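PDB 2PBZ: 5-formaminoimidazole-4-carboxamide-1-(Beta)-D-ribofuranosyl 5'-monophosphate synthetase from Thermococcus kodakarensis, which binds ATP and probably acts as a magnesium- or manganese-dependent ligase forming a carbon-nitrogen bond in purine (IMP) biosynthesis. Local coordinates for residues Arg85-Thr97 with Met238-Phe250. Sequence-based numbering, arbitrary orientation.
Sequences RFFGNRRFLKWET and MRELEPPGVIGPF
Trp-95 and Glu-242 make the polar centre of this contact. The indole N-H of Trp-95 gives a nearly straight bond (162°) from NE1 to Glu-242 OE1 (2.8 Å), in the ring plane and on that oxygen's anti lone pair. Glu-242 sets CG anti to the backbone N (chi1 -166°) and bends at chi2, carrying OE1 to the indole edge. Lys-94 NZ forms a salt bridge to the same oxygen, its hydrogen bond weak at 3.3 Å, and also donates to Arg-91 O (2.7 Å).

The apolar part turns on selenomethionine Met-238, in the last turn of helix 224-241. Its CE sits 3.8 Å above the centroid of the five-membered Trp-95 ring, a CH-pi contact, with SE over the six-membered ring; the same CE also touches Phe-92 CD1 (3.4 Å). Val-246 CG2 covers a face of Phe-92, while Phe-250 CB meets that ring at its edge. Leu-241 CG packs on Trp-95 CH2. A leucine in place of Trp-95 would probably leave Glu-242 OE1 without its indole donor and Met-238 without the indole face beneath its CE and SE.

Asn-89 OD1 accepts from Arg-91 N, an Asx turn, and from Arg-90 N. Ile-247 CG2 lies 3.5 Å from Gly-88 CA.

The contact packs a loop of the probably Rossmann-like N-terminal part against the helix-to-strand connection of a probable ATP-grasp part, with the Trp-95 side chain about 13 Å from a bound ATP.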
loop_
_atom_site.group_PDB
_atom_site.type_symbol
_atom_site.label_atom_id
_atom_site.label_comp_id
_atom_site.label_asym_id
_atom_site.label_seq_id
_atom_site.Cartn_x
_atom_site.Cartn_y
_atom_site.Cartn_z
ATOM N N ARG A 85 -4.253 35.199 -2.628
ATOM C CA ARG A 85 -4.969 34.649 -3.775
ATOM C C ARG A 85 -5.818 33.372 -3.594
ATOM O O ARG A 85 -6.952 33.360 -4.054
ATOM C CB ARG A 85 -3.983 34.457 -4.920
ATOM C CG ARG A 85 -4.604 34.646 -6.284
ATOM C CD ARG A 85 -3.708 35.523 -7.162
ATOM N NE ARG A 85 -4.407 35.865 -8.392
ATOM C CZ ARG A 85 -5.595 36.461 -8.423
ATOM N NH1 ARG A 85 -6.215 36.777 -7.283
ATOM N NH2 ARG A 85 -6.164 36.754 -9.593
ATOM N N PHE A 86 -5.283 32.313 -2.966
ATOM C CA PHE A 86 -6.008 31.035 -2.689
ATOM C C PHE A 86 -6.563 30.153 -3.797
ATOM O O PHE A 86 -7.395 30.580 -4.590
ATOM C CB PHE A 86 -7.163 31.256 -1.715
ATOM C CG PHE A 86 -6.764 31.214 -0.267
ATOM C CD1 PHE A 86 -5.958 32.210 0.281
ATOM C CD2 PHE A 86 -7.210 30.186 0.553
ATOM C CE1 PHE A 86 -5.601 32.175 1.643
ATOM C CE2 PHE A 86 -6.865 30.140 1.899
ATOM C CZ PHE A 86 -6.064 31.129 2.447
ATOM N N PHE A 87 -6.147 28.890 -3.802
ATOM C CA PHE A 87 -6.618 27.927 -4.805
ATOM C C PHE A 87 -8.006 27.334 -4.500
ATOM O O PHE A 87 -8.308 27.032 -3.354
ATOM C CB PHE A 87 -5.631 26.771 -4.938
ATOM C CG PHE A 87 -5.994 25.800 -6.019
ATOM C CD1 PHE A 87 -5.659 26.059 -7.346
ATOM C CD2 PHE A 87 -6.747 24.659 -5.727
ATOM C CE1 PHE A 87 -6.074 25.197 -8.375
ATOM C CE2 PHE A 87 -7.165 23.800 -6.743
ATOM C CZ PHE A 87 -6.828 24.071 -8.069
ATOM N N GLY A 88 -8.832 27.185 -5.540
ATOM C CA GLY A 88 -10.164 26.593 -5.425
ATOM C C GLY A 88 -11.140 27.062 -4.356
ATOM O O GLY A 88 -11.057 26.658 -3.197
ATOM N N ASN A 89 -12.112 27.867 -4.762
ATOM C CA ASN A 89 -13.104 28.417 -3.841
ATOM C C ASN A 89 -12.358 28.867 -2.600
ATOM O O ASN A 89 -11.205 29.301 -2.713
ATOM C CB ASN A 89 -14.177 27.405 -3.473
ATOM C CG ASN A 89 -15.487 28.078 -3.022
ATOM O OD1 ASN A 89 -15.489 28.933 -2.137
ATOM N ND2 ASN A 89 -16.597 27.685 -3.628
ATOM N N ARG A 90 -12.985 28.766 -1.437
ATOM C CA ARG A 90 -12.349 29.206 -0.202
ATOM C C ARG A 90 -13.435 29.338 0.832
ATOM O O ARG A 90 -13.193 29.255 2.035
ATOM C CB ARG A 90 -11.654 30.566 -0.390
ATOM C CG ARG A 90 -10.834 30.996 0.822
ATOM C CD ARG A 90 -9.929 32.186 0.528
ATOM N NE ARG A 90 -10.530 33.493 0.796
ATOM C CZ ARG A 90 -10.071 34.627 0.276
ATOM N NH1 ARG A 90 -9.015 34.587 -0.534
ATOM N NH2 ARG A 90 -10.662 35.791 0.557
ATOM N N ARG A 91 -14.650 29.557 0.349
ATOM C CA ARG A 91 -15.781 29.671 1.243
ATOM C C ARG A 91 -16.211 28.254 1.581
ATOM O O ARG A 91 -16.903 28.020 2.577
ATOM C CB ARG A 91 -16.912 30.452 0.576
ATOM C CG ARG A 91 -16.864 31.964 0.867
ATOM C CD ARG A 91 -16.340 32.758 -0.306
ATOM N NE ARG A 91 -17.077 32.435 -1.519
ATOM C CZ ARG A 91 -16.659 32.742 -2.742
ATOM N NH1 ARG A 91 -15.506 33.394 -2.913
ATOM N NH2 ARG A 91 -17.370 32.360 -3.794
ATOM N N PHE A 92 -15.769 27.315 0.747
ATOM C CA PHE A 92 -16.062 25.895 0.907
ATOM C C PHE A 92 -15.333 25.278 2.099
ATOM O O PHE A 92 -15.884 24.457 2.817
ATOM C CB PHE A 92 -15.677 25.174 -0.390
ATOM C CG PHE A 92 -15.858 23.677 -0.349
ATOM C CD1 PHE A 92 -17.007 23.104 0.197
ATOM C CD2 PHE A 92 -14.901 22.840 -0.922
ATOM C CE1 PHE A 92 -17.197 21.709 0.165
ATOM C CE2 PHE A 92 -15.084 21.455 -0.958
ATOM C CZ PHE A 92 -16.233 20.887 -0.413
ATOM N N LEU A 93 -14.093 25.692 2.307
ATOM C CA LEU A 93 -13.282 25.176 3.392
ATOM C C LEU A 93 -13.986 25.021 4.739
ATOM O O LEU A 93 -13.619 24.151 5.528
ATOM C CB LEU A 93 -12.051 26.061 3.575
ATOM C CG LEU A 93 -11.163 26.228 2.339
ATOM C CD1 LEU A 93 -10.248 27.424 2.529
ATOM C CD2 LEU A 93 -10.377 24.948 2.092
ATOM N N LYS A 94 -15.000 25.840 5.011
ATOM C CA LYS A 94 -15.690 25.768 6.304
ATOM C C LYS A 94 -16.751 24.674 6.393
ATOM O O LYS A 94 -17.187 24.308 7.480
ATOM C CB LYS A 94 -16.328 27.122 6.633
ATOM C CG LYS A 94 -17.348 27.587 5.601
ATOM C CD LYS A 94 -18.162 28.781 6.093
ATOM C CE LYS A 94 -19.168 29.223 5.048
ATOM N NZ LYS A 94 -18.523 29.721 3.805
ATOM N N TRP A 95 -17.151 24.153 5.242
ATOM C CA TRP A 95 -18.186 23.133 5.184
ATOM C C TRP A 95 -17.875 21.784 5.804
ATOM O O TRP A 95 -18.776 20.961 5.958
ATOM C CB TRP A 95 -18.631 22.944 3.743
ATOM C CG TRP A 95 -19.523 24.058 3.292
ATOM C CD1 TRP A 95 -19.155 25.320 2.935
ATOM C CD2 TRP A 95 -20.956 24.010 3.194
ATOM N NE1 TRP A 95 -20.268 26.062 2.613
ATOM C CE2 TRP A 95 -21.388 25.287 2.767
ATOM C CE3 TRP A 95 -21.918 23.010 3.428
ATOM C CZ2 TRP A 95 -22.744 25.595 2.568
ATOM C CZ3 TRP A 95 -23.275 23.314 3.228
ATOM C CH2 TRP A 95 -23.671 24.602 2.802
ATOM N N GLU A 96 -16.614 21.553 6.163
ATOM C CA GLU A 96 -16.241 20.290 6.777
ATOM C C GLU A 96 -16.025 20.536 8.264
ATOM O O GLU A 96 -15.780 19.604 9.037
ATOM C CB GLU A 96 -14.956 19.751 6.147
ATOM C CG GLU A 96 -13.694 20.340 6.745
ATOM C CD GLU A 96 -12.422 19.829 6.092
ATOM O OE1 GLU A 96 -12.316 18.607 5.823
ATOM O OE2 GLU A 96 -11.510 20.651 5.866
ATOM N N THR A 97 -16.153 21.795 8.665
ATOM C CA THR A 97 -15.915 22.190 10.048
ATOM C C THR A 97 -16.991 21.908 11.096
ATOM O O THR A 97 -16.672 21.761 12.275
ATOM C CB THR A 97 -15.559 23.681 10.110
ATOM O OG1 THR A 97 -14.513 23.958 9.166
ATOM C CG2 THR A 97 -15.065 24.046 11.504
HETATM N N MSE A 238 -23.356 21.506 -4.015
HETATM C CA MSE A 238 -22.396 22.458 -3.490
HETATM C C MSE A 238 -22.340 23.660 -4.403
HETATM O O MSE A 238 -22.030 24.765 -3.969
HETATM C CB MSE A 238 -21.011 21.824 -3.352
HETATM C CG MSE A 238 -20.897 20.900 -2.148
HETATM SE SE MSE A 238 -21.465 21.721 -0.475
HETATM C CE MSE A 238 -20.379 23.320 -0.486
ATOM N N ARG A 239 -22.654 23.437 -5.672
ATOM C CA ARG A 239 -22.671 24.507 -6.659
ATOM C C ARG A 239 -23.829 25.470 -6.309
ATOM O O ARG A 239 -23.835 26.631 -6.722
ATOM C CB ARG A 239 -22.853 23.912 -8.061
ATOM C CG ARG A 239 -22.410 24.821 -9.186
ATOM C CD ARG A 239 -22.766 24.227 -10.540
ATOM N NE ARG A 239 -22.065 22.976 -10.849
ATOM C CZ ARG A 239 -20.821 22.900 -11.323
ATOM N NH1 ARG A 239 -20.120 24.005 -11.539
ATOM N NH2 ARG A 239 -20.290 21.722 -11.631
ATOM N N GLU A 240 -24.790 24.967 -5.529
ATOM C CA GLU A 240 -25.951 25.735 -5.072
ATOM C C GLU A 240 -25.695 26.293 -3.686
ATOM O O GLU A 240 -25.625 27.504 -3.488
ATOM C CB GLU A 240 -27.182 24.841 -4.993
ATOM C CG GLU A 240 -27.740 24.454 -6.330
ATOM C CD GLU A 240 -28.306 25.651 -7.061
ATOM O OE1 GLU A 240 -29.272 26.285 -6.544
ATOM O OE2 GLU A 240 -27.777 25.963 -8.150
ATOM N N LEU A 241 -25.565 25.378 -2.734
ATOM C CA LEU A 241 -25.335 25.706 -1.336
ATOM C C LEU A 241 -24.201 26.703 -1.067
ATOM O O LEU A 241 -24.208 27.401 -0.047
ATOM C CB LEU A 241 -25.081 24.408 -0.565
ATOM C CG LEU A 241 -26.203 23.862 0.326
ATOM C CD1 LEU A 241 -27.570 24.085 -0.316
ATOM C CD2 LEU A 241 -25.951 22.387 0.593
ATOM N N GLU A 242 -23.217 26.753 -1.964
ATOM C CA GLU A 242 -22.099 27.680 -1.805
ATOM C C GLU A 242 -21.652 28.128 -3.188
ATOM O O GLU A 242 -20.643 27.648 -3.721
ATOM C CB GLU A 242 -20.946 27.013 -1.050
ATOM C CG GLU A 242 -19.900 27.980 -0.560
ATOM C CD GLU A 242 -20.437 29.019 0.424
ATOM O OE1 GLU A 242 -20.778 28.659 1.576
ATOM O OE2 GLU A 242 -20.504 30.213 0.044
ATOM N N PRO A 243 -22.385 29.101 -3.763
ATOM C CA PRO A 243 -22.181 29.699 -5.084
ATOM C C PRO A 243 -21.293 28.952 -6.084
ATOM O O PRO A 243 -21.825 28.145 -6.851
ATOM C CB PRO A 243 -21.727 31.105 -4.726
ATOM C CG PRO A 243 -22.767 31.444 -3.672
ATOM C CD PRO A 243 -23.001 30.114 -2.883
ATOM N N PRO A 244 -19.956 29.172 -6.101
ATOM C CA PRO A 244 -19.269 28.375 -7.127
ATOM C C PRO A 244 -19.191 26.875 -6.775
ATOM O O PRO A 244 -19.231 26.024 -7.661
ATOM C CB PRO A 244 -17.926 29.063 -7.238
ATOM C CG PRO A 244 -17.671 29.506 -5.824
ATOM C CD PRO A 244 -19.012 30.013 -5.343
ATOM N N GLY A 245 -19.075 26.571 -5.483
ATOM C CA GLY A 245 -19.050 25.193 -4.991
ATOM C C GLY A 245 -18.100 24.085 -5.453
ATOM O O GLY A 245 -18.332 23.420 -6.470
ATOM N N VAL A 246 -17.055 23.855 -4.667
ATOM C CA VAL A 246 -16.066 22.807 -4.935
ATOM C C VAL A 246 -15.295 22.994 -6.219
ATOM O O VAL A 246 -15.779 22.620 -7.299
ATOM C CB VAL A 246 -16.724 21.409 -5.000
ATOM C CG1 VAL A 246 -15.672 20.345 -5.256
ATOM C CG2 VAL A 246 -17.452 21.123 -3.714
ATOM N N ILE A 247 -14.089 23.543 -6.109
ATOM C CA ILE A 247 -13.284 23.760 -7.291
ATOM C C ILE A 247 -12.128 22.792 -7.450
ATOM O O ILE A 247 -11.822 22.379 -8.558
ATOM C CB ILE A 247 -12.768 25.206 -7.351
ATOM C CG1 ILE A 247 -13.923 26.135 -7.731
ATOM C CG2 ILE A 247 -11.643 25.327 -8.361
ATOM C CD1 ILE A 247 -13.523 27.580 -7.828
ATOM N N GLY A 248 -11.477 22.405 -6.368
ATOM C CA GLY A 248 -10.381 21.475 -6.563
ATOM C C GLY A 248 -10.613 20.120 -5.934
ATOM O O GLY A 248 -11.491 19.372 -6.348
ATOM N N PRO A 249 -9.802 19.773 -4.924
ATOM C CA PRO A 249 -9.948 18.485 -4.244
ATOM C C PRO A 249 -10.997 18.497 -3.130
ATOM O O PRO A 249 -11.277 19.528 -2.527
ATOM C CB PRO A 249 -8.536 18.230 -3.703
ATOM C CG PRO A 249 -8.075 19.587 -3.351
ATOM C CD PRO A 249 -8.527 20.415 -4.551
ATOM N N PHE A 250 -11.580 17.339 -2.874
ATOM C CA PHE A 250 -12.526 17.197 -1.782
ATOM C C PHE A 250 -12.625 15.705 -1.554
ATOM O O PHE A 250 -12.227 14.918 -2.410
ATOM C CB PHE A 250 -13.896 17.854 -2.104
ATOM C CG PHE A 250 -14.709 17.145 -3.163
ATOM C CD1 PHE A 250 -15.772 16.330 -2.806
ATOM C CD2 PHE A 250 -14.428 17.316 -4.514
ATOM C CE1 PHE A 250 -16.550 15.692 -3.782
ATOM C CE2 PHE A 250 -15.192 16.691 -5.493
ATOM C CZ PHE A 250 -16.257 15.876 -5.126
#